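Local coordinates for protein Atg1 tMIT (Kluyveromyces marxianus, PDB 4P1N) that forms the tandem MIT region of the Atg1 serine/threonine kinase, which is required for autophagosome formation and takes part in cytoplasm-to-vacuole transport, at residues T218-L223 and S261-R266; E15-K20 and A117-L122. All blocks are in the same frame, centred on the assembly; numbering follows the deposited sequence.

Contact 1: residues T218-L223 and S261-R266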
ATOM      1  N   THR B 218     -11.426   0.673 -14.184  1.00 34.40           N
ATOM      2  CA  THR B 218      -9.994   0.782 -14.489  1.00 36.62           C
ATOM      3  C   THR B 218      -9.718   1.738 -15.638  1.00 36.26           C
ATOM      4  O   THR B 218      -8.854   2.617 -15.493  1.00 36.31           O
ATOM      5  CB  THR B 218      -9.362  -0.576 -14.767  1.00 36.81           C
ATOM      6  OG1 THR B 218      -9.568  -1.419 -13.628  1.00 37.81           O
ATOM      7  CG2 THR B 218      -7.860  -0.430 -15.074  1.00 38.08           C
ATOM      8  N   SER B 219     -10.464   1.614 -16.737  1.00 36.24           N
ATOM      9  CA  SER B 219     -10.335   2.557 -17.857  1.00 37.34           C
ATOM     10  C   SER B 219     -10.601   3.973 -17.440  1.00 37.16           C
ATOM     11  O   SER B 219      -9.998   4.899 -17.954  1.00 36.68           O
ATOM     12  CB  SER B 219     -11.321   2.260 -18.968  1.00 41.20           C
ATOM     13  OG  SER B 219     -11.081   1.017 -19.567  1.00 42.84           O
ATOM     14  N   LEU B 220     -11.573   4.165 -16.558  1.00 37.20           N
ATOM     15  CA  LEU B 220     -11.934   5.484 -16.143  1.00 37.17           C
ATOM     16  C   LEU B 220     -10.852   6.075 -15.259  1.00 36.71           C
ATOM     17  O   LEU B 220     -10.489   7.219 -15.430  1.00 37.12           O
ATOM     18  CB  LEU B 220     -13.252   5.473 -15.374  1.00 40.08           C
ATOM     19  CG  LEU B 220     -14.482   5.293 -16.252  1.00 43.51           C
ATOM     20  CD1 LEU B 220     -15.666   5.058 -15.330  1.00 45.46           C
ATOM     21  CD2 LEU B 220     -14.728   6.501 -17.152  1.00 42.76           C
ATOM     22  N   TRP B 221     -10.334   5.296 -14.311  1.00 36.21           N
ATOM     23  CA  TRP B 221      -9.215   5.801 -13.514  1.00 35.95           C
ATOM     24  C   TRP B 221      -8.080   6.250 -14.413  1.00 34.48           C
ATOM     25  O   TRP B 221      -7.528   7.318 -14.217  1.00 34.89           O
ATOM     26  CB  TRP B 221      -8.684   4.766 -12.553  1.00 34.69           C
ATOM     27  CG  TRP B 221      -9.590   4.413 -11.456  1.00 36.93           C
ATOM     28  CD1 TRP B 221     -10.024   3.147 -11.140  1.00 36.99           C
ATOM     29  CD2 TRP B 221     -10.136   5.287 -10.457  1.00 38.80           C
ATOM     30  NE1 TRP B 221     -10.801   3.189 -10.018  1.00 42.11           N
ATOM     31  CE2 TRP B 221     -10.886   4.487  -9.577  1.00 40.72           C
ATOM     32  CE3 TRP B 221     -10.023   6.645 -10.200  1.00 45.25           C
ATOM     33  CZ2 TRP B 221     -11.534   4.998  -8.485  1.00 46.91           C
ATOM     34  CZ3 TRP B 221     -10.692   7.179  -9.107  1.00 52.77           C
ATOM     35  CH2 TRP B 221     -11.444   6.354  -8.262  1.00 53.11           C
ATOM     36  N   MET B 222      -7.769   5.447 -15.426  1.00 36.27           N
ATOM     37  CA  MET B 222      -6.667   5.744 -16.367  1.00 35.23           C
ATOM     38  C   MET B 222      -6.866   7.022 -17.113  1.00 37.64           C
ATOM     39  O   MET B 222      -5.971   7.855 -17.150  1.00 38.36           O
ATOM     40  CB  MET B 222      -6.465   4.606 -17.361  1.00 35.62           C
ATOM     41  CG  MET B 222      -5.959   3.353 -16.664  1.00 36.27           C
ATOM     42  SD  MET B 222      -5.598   2.011 -17.815  1.00 40.48           S
ATOM     43  CE  MET B 222      -4.165   2.616 -18.646  1.00 40.71           C
ATOM     44  N   LEU B 223      -8.050   7.203 -17.695  1.00 40.28           N
ATOM     45  CA  LEU B 223      -8.342   8.405 -18.453  1.00 41.26           C
ATOM     46  C   LEU B 223      -8.465   9.646 -17.585  1.00 42.37           C
ATOM     47  O   LEU B 223      -8.180  10.765 -18.052  1.00 42.93           O
ATOM     48  CB  LEU B 223      -9.631   8.226 -19.296  1.00 44.56           C
ATOM     49  CG  LEU B 223      -9.600   7.191 -20.404  1.00 43.82           C
ATOM     50  CD1 LEU B 223     -10.984   7.020 -21.028  1.00 49.32           C
ATOM     51  CD2 LEU B 223      -8.591   7.591 -21.458  1.00 43.57           C
ATOM     52  N   SER B 261     -17.039  10.045 -20.733  1.00 50.57           N
ATOM     53  CA  SER B 261     -18.495  10.098 -20.652  1.00 53.05           C
ATOM     54  C   SER B 261     -19.147   8.802 -21.034  1.00 50.93           C
ATOM     55  O   SER B 261     -19.976   8.299 -20.310  1.00 51.53           O
ATOM     56  CB  SER B 261     -19.076  11.209 -21.545  1.00 59.23           C
ATOM     57  OG  SER B 261     -18.911  12.467 -20.935  1.00 63.50           O
ATOM     58  N   SER B 262     -18.780   8.257 -22.176  1.00 52.76           N
ATOM     59  CA  SER B 262     -19.397   7.015 -22.648  1.00 53.30           C
ATOM     60  C   SER B 262     -19.026   5.813 -21.802  1.00 50.02           C
ATOM     61  O   SER B 262     -19.871   4.961 -21.521  1.00 46.93           O
ATOM     62  CB  SER B 262     -19.053   6.770 -24.117  1.00 57.89           C
ATOM     63  OG  SER B 262     -17.823   6.126 -24.245  1.00 63.52           O
ATOM     64  N   ILE B 263     -17.772   5.757 -21.328  1.00 48.18           N
ATOM     65  CA  ILE B 263     -17.392   4.638 -20.465  1.00 44.82           C
ATOM     66  C   ILE B 263     -18.152   4.715 -19.149  1.00 44.53           C
ATOM     67  O   ILE B 263     -18.686   3.706 -18.689  1.00 43.60           O
ATOM     68  CB  ILE B 263     -15.877   4.536 -20.229  1.00 42.76           C
ATOM     69  CG1 ILE B 263     -15.169   4.219 -21.542  1.00 45.28           C
ATOM     70  CG2 ILE B 263     -15.557   3.383 -19.289  1.00 40.52           C
ATOM     71  CD1 ILE B 263     -13.713   4.632 -21.575  1.00 45.42           C
ATOM     72  N   ALA B 264     -18.230   5.898 -18.549  1.00 45.69           N
ATOM     73  CA  ALA B 264     -18.998   6.047 -17.312  1.00 46.71           C
ATOM     74  C   ALA B 264     -20.453   5.616 -17.549  1.00 48.95           C
ATOM     75  O   ALA B 264     -21.074   4.959 -16.703  1.00 47.52           O
ATOM     76  CB  ALA B 264     -18.966   7.481 -16.814  1.00 47.57           C
ATOM     77  N   ASN B 265     -20.989   5.974 -18.700  1.00 52.49           N
ATOM     78  CA  ASN B 265     -22.390   5.643 -18.977  1.00 57.45           C
ATOM     79  C   ASN B 265     -22.571   4.146 -19.189  1.00 55.01           C
ATOM     80  O   ASN B 265     -23.538   3.579 -18.725  1.00 56.25           O
ATOM     81  CB  ASN B 265     -22.944   6.491 -20.120  1.00 60.45           C
ATOM     82  CG  ASN B 265     -23.317   7.890 -19.656  1.00 66.85           C
ATOM     83  OD1 ASN B 265     -23.823   8.077 -18.536  1.00 66.26           O
ATOM     84  ND2 ASN B 265     -23.045   8.889 -20.498  1.00 70.25           N
ATOM     85  N   ARG B 266     -21.590   3.505 -19.804  1.00 53.26           N
ATOM     86  CA  ARG B 266     -21.586   2.057 -19.925  1.00 54.65           C
ATOM     87  C   ARG B 266     -21.555   1.399 -18.543  1.00 53.09           C
ATOM     88  O   ARG B 266     -22.279   0.439 -18.284  1.00 52.44           O
ATOM     89  CB  ARG B 266     -20.370   1.639 -20.734  1.00 56.29           C
ATOM     90  CG  ARG B 266     -20.308   0.199 -21.171  1.00 58.72           C
ATOM     91  CD  ARG B 266     -21.442  -0.189 -22.101  1.00 63.06           C
ATOM     92  NE  ARG B 266     -22.392  -1.027 -21.382  1.00 65.86           N
ATOM     93  CZ  ARG B 266     -23.705  -1.031 -21.576  1.00 67.91           C
ATOM     94  NH1 ARG B 266     -24.274  -0.232 -22.479  1.00 69.10           N
ATOM     95  NH2 ARG B 266     -24.450  -1.849 -20.840  1.00 68.95           N
TER
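L220 and I263 are the two principal bumps in this contact, and each settles into a hollow on the opposite helix. The short segments run nearly antiparallel, at 154°, with their axes 9.8 Å apart. Around L220 the hollow is made by I263 and A264, completed one turn away on each side by V260 and L267. CG of L220 lies 3.7 Å from CG2 of I263, and its two methyls reach past that branch over the backbone of A264: CD2 is 3.8 Å from A264 N and CD1 4.0 Å from A264 CA. Alanine suits this place because its single methyl leaves the helix surface low enough for a leucine fork to lie on it.

The reciprocal hollow, between Y216, S219, L220 and L223, receives I263, so the packing is knobs-into-holes. The beta-branched side chain divides its work: CG2, anti to the backbone N, faces L220, while CG1 carries CD1 to within 3.7 Å of L223 CD1. L220 and I263 lie alongside each other, pointing opposite ways, whereas L223 comes at I263 crosswise, tip methyl to tip methyl. The small S219 leaves room in this hollow, its CB 4.3 Å from CD1 of I263; its hydroxyl is bonded to A192 O and S196 OG.

Those bonds tie helix 209-227 to helix 184-204, which also closes over the pair through A192 on L223 and S196 on I263, giving the three-helix bundle of the second MIT domain. On another side of helix 209-227, M222 and W221 reach helix 10-33.

Contact 2: residues E15-K20 and A117-L122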
ATOM      1  N   GLU B  15      -7.553   7.791  -1.090  1.00 40.87           N
ATOM      2  CA  GLU B  15      -7.981   6.513  -1.676  1.00 43.16           C
ATOM      3  C   GLU B  15      -8.118   6.591  -3.191  1.00 42.38           C
ATOM      4  O   GLU B  15      -7.761   5.660  -3.895  1.00 38.13           O
ATOM      5  CB  GLU B  15      -9.322   6.046  -1.118  1.00 47.21           C
ATOM      6  CG  GLU B  15      -9.195   5.341   0.202  1.00 51.80           C
ATOM      7  CD  GLU B  15     -10.534   4.917   0.788  1.00 57.11           C
ATOM      8  OE1 GLU B  15     -11.518   5.663   0.642  1.00 56.26           O
ATOM      9  OE2 GLU B  15     -10.586   3.840   1.420  1.00 63.47           O
ATOM     10  N   SER B  16      -8.707   7.692  -3.650  1.00 42.03           N
ATOM     11  CA  SER B  16      -8.876   8.007  -5.079  1.00 42.71           C
ATOM     12  C   SER B  16      -7.516   8.115  -5.834  1.00 38.61           C
ATOM     13  O   SER B  16      -7.345   7.579  -6.916  1.00 35.42           O
ATOM     14  CB  SER B  16      -9.678   9.321  -5.191  1.00 46.44           C
ATOM     15  OG  SER B  16      -9.794   9.761  -6.537  1.00 56.54           O
ATOM     16  N   LEU B  17      -6.543   8.794  -5.248  1.00 38.34           N
ATOM     17  CA  LEU B  17      -5.214   8.833  -5.818  1.00 36.11           C
ATOM     18  C   LEU B  17      -4.566   7.487  -5.813  1.00 31.83           C
ATOM     19  O   LEU B  17      -3.863   7.168  -6.752  1.00 32.84           O
ATOM     20  CB  LEU B  17      -4.296   9.841  -5.091  1.00 36.65           C
ATOM     21  CG  LEU B  17      -4.742  11.272  -5.374  1.00 39.81           C
ATOM     22  CD1 LEU B  17      -4.188  12.239  -4.327  1.00 43.31           C
ATOM     23  CD2 LEU B  17      -4.354  11.716  -6.784  1.00 39.58           C
ATOM     24  N   SER B  18      -4.806   6.698  -4.779  1.00 33.23           N
ATOM     25  CA  SER B  18      -4.185   5.364  -4.641  1.00 32.18           C
ATOM     26  C   SER B  18      -4.758   4.391  -5.651  1.00 30.93           C
ATOM     27  O   SER B  18      -4.046   3.502  -6.153  1.00 31.57           O
ATOM     28  CB  SER B  18      -4.353   4.807  -3.230  1.00 34.20           C
ATOM     29  OG  SER B  18      -3.658   5.601  -2.287  1.00 37.00           O
ATOM     30  N   ALA B  19      -6.028   4.559  -5.979  1.00 29.91           N
ATOM     31  CA  ALA B  19      -6.612   3.795  -7.080  1.00 30.74           C
ATOM     32  C   ALA B  19      -5.942   4.082  -8.422  1.00 28.92           C
ATOM     33  O   ALA B  19      -5.612   3.178  -9.227  1.00 27.18           O
ATOM     34  CB  ALA B  19      -8.100   4.073  -7.160  1.00 31.47           C
ATOM     35  N   LYS B  20      -5.738   5.355  -8.667  1.00 30.27           N
ATOM     36  CA  LYS B  20      -4.992   5.794  -9.829  1.00 30.48           C
ATOM     37  C   LYS B  20      -3.539   5.307  -9.863  1.00 27.97           C
ATOM     38  O   LYS B  20      -3.043   4.855 -10.926  1.00 28.20           O
ATOM     39  CB  LYS B  20      -5.007   7.328  -9.883  1.00 32.81           C
ATOM     40  CG  LYS B  20      -6.389   7.896 -10.206  1.00 35.94           C
ATOM     41  CD  LYS B  20      -6.500   9.403  -9.968  1.00 40.21           C
ATOM     42  CE  LYS B  20      -7.934   9.838 -10.213  1.00 44.50           C
ATOM     43  NZ  LYS B  20      -8.083  11.262  -9.863  1.00 53.36           N
ATOM     44  N   ALA B 117       3.533  10.772  -5.576  1.00 32.58           N
ATOM     45  CA  ALA B 117       4.057  12.040  -5.024  1.00 35.16           C
ATOM     46  C   ALA B 117       2.945  13.016  -4.678  1.00 37.70           C
ATOM     47  O   ALA B 117       2.951  13.707  -3.626  1.00 40.64           O
ATOM     48  CB  ALA B 117       4.992  12.701  -6.026  1.00 34.85           C
ATOM     49  N   SER B 118       1.989  13.090  -5.578  1.00 37.29           N
ATOM     50  CA  SER B 118       0.851  13.977  -5.402  1.00 40.70           C
ATOM     51  C   SER B 118       0.064  13.606  -4.135  1.00 42.27           C
ATOM     52  O   SER B 118      -0.405  14.462  -3.403  1.00 40.57           O
ATOM     53  CB  SER B 118      -0.038  13.870  -6.631  1.00 41.30           C
ATOM     54  OG  SER B 118      -1.162  14.697  -6.454  1.00 48.17           O
ATOM     55  N   SER B 119      -0.104  12.302  -3.923  1.00 39.84           N
ATOM     56  CA  SER B 119      -0.654  11.735  -2.691  1.00 42.69           C
ATOM     57  C   SER B 119       0.060  12.162  -1.412  1.00 41.34           C
ATOM     58  O   SER B 119      -0.569  12.578  -0.420  1.00 41.72           O
ATOM     59  CB  SER B 119      -0.610  10.175  -2.801  1.00 45.33           C
ATOM     60  OG  SER B 119      -1.860   9.713  -2.411  1.00 56.16           O
ATOM     61  N   MET B 120       1.377  12.043  -1.408  1.00 41.20           N
ATOM     62  CA  MET B 120       2.150  12.403  -0.228  1.00 46.23           C
ATOM     63  C   MET B 120       2.050  13.913   0.076  1.00 49.80           C
ATOM     64  O   MET B 120       1.928  14.332   1.236  1.00 46.85           O
ATOM     65  CB  MET B 120       3.616  12.039  -0.413  1.00 48.73           C
ATOM     66  CG  MET B 120       3.882  10.567  -0.614  1.00 51.71           C
ATOM     67  SD  MET B 120       3.285   9.620   0.786  1.00 54.42           S
ATOM     68  CE  MET B 120       4.701   9.818   1.845  1.00 62.26           C
ATOM     69  N   LYS B 121       2.122  14.713  -0.980  1.00 49.23           N
ATOM     70  CA  LYS B 121       2.006  16.173  -0.878  1.00 53.02           C
ATOM     71  C   LYS B 121       0.672  16.610  -0.276  1.00 52.10           C
ATOM     72  O   LYS B 121       0.633  17.413   0.638  1.00 53.90           O
ATOM     73  CB  LYS B 121       2.164  16.795  -2.264  1.00 55.61           C
ATOM     74  CG  LYS B 121       3.601  16.763  -2.749  1.00 64.25           C
ATOM     75  CD  LYS B 121       3.714  17.047  -4.236  1.00 74.02           C
ATOM     76  CE  LYS B 121       5.171  17.057  -4.700  1.00 78.66           C
ATOM     77  NZ  LYS B 121       5.265  17.311  -6.167  1.00 79.30           N
ATOM     78  N   LEU B 122      -0.410  16.056  -0.797  1.00 48.69           N
ATOM     79  CA  LEU B 122      -1.746  16.337  -0.312  1.00 52.18           C
ATOM     80  C   LEU B 122      -1.859  15.988   1.160  1.00 53.90           C
ATOM     81  O   LEU B 122      -2.381  16.767   1.965  1.00 53.78           O
ATOM     82  CB  LEU B 122      -2.764  15.525  -1.111  1.00 52.59           C
ATOM     83  CG  LEU B 122      -4.243  15.870  -0.925  1.00 57.63           C
ATOM     84  CD1 LEU B 122      -4.602  17.104  -1.741  1.00 62.02           C
ATOM     85  CD2 LEU B 122      -5.149  14.721  -1.337  1.00 56.92           C
TER
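L17 is directed toward the opposing helix and lies against S119, with L122 meeting one of its methyls. The backbone sets its CB 3.6 Å from OG of S119; with CG anti to the carbonyl carbon (chi1 -69°), the fork then carries CD1 across that residue, 3.9 Å from S119 CA. A serine here is small enough for the leucine to ride directly over the helix surface, and the CA atoms of L17 and S119 stand only 6.2 Å apart. The segments are close to antiparallel, at 166°, with axes 9.6 Å apart, as expected for the first two helices of the three-helix MIT bundle; the third, helix 137-170, packs through I146 on S18, S119 and M120. L122, at the edge of the contact, reaches L17 by the other staggering: with CG anti to its backbone N, it presents CD2 to L17 CD1 at 4.0 Å, methyl to methyl. The second methyl of L17, CD2, turns instead to S118, a looser contact, 4.4 Å from its OG. S18 plays a lesser part, its hydroxyl bonded back to V14 O, one turn earlier in its own helix.

Overall arrangement
Contact 2 belongs to the first MIT domain and contact 1 to the second; they follow one another along the chain, and their centres lie about 19 Å apart. Yet they touch, because W221 of segment 218-223, which takes no part in contact 1, lays its indole on segment 15-20: its CE2 is 3.7 Å from A19 CB and its CE3 3.8 Å from K20 CE. Helix 10-33 thus packs on helix 95-129 with one side and on the second domain with another, joining the two bundles. The chain of another protein packs beside both contacts, on I263 in one and M120 in the other, consistent with each MIT domain offering a surface to a binding partner.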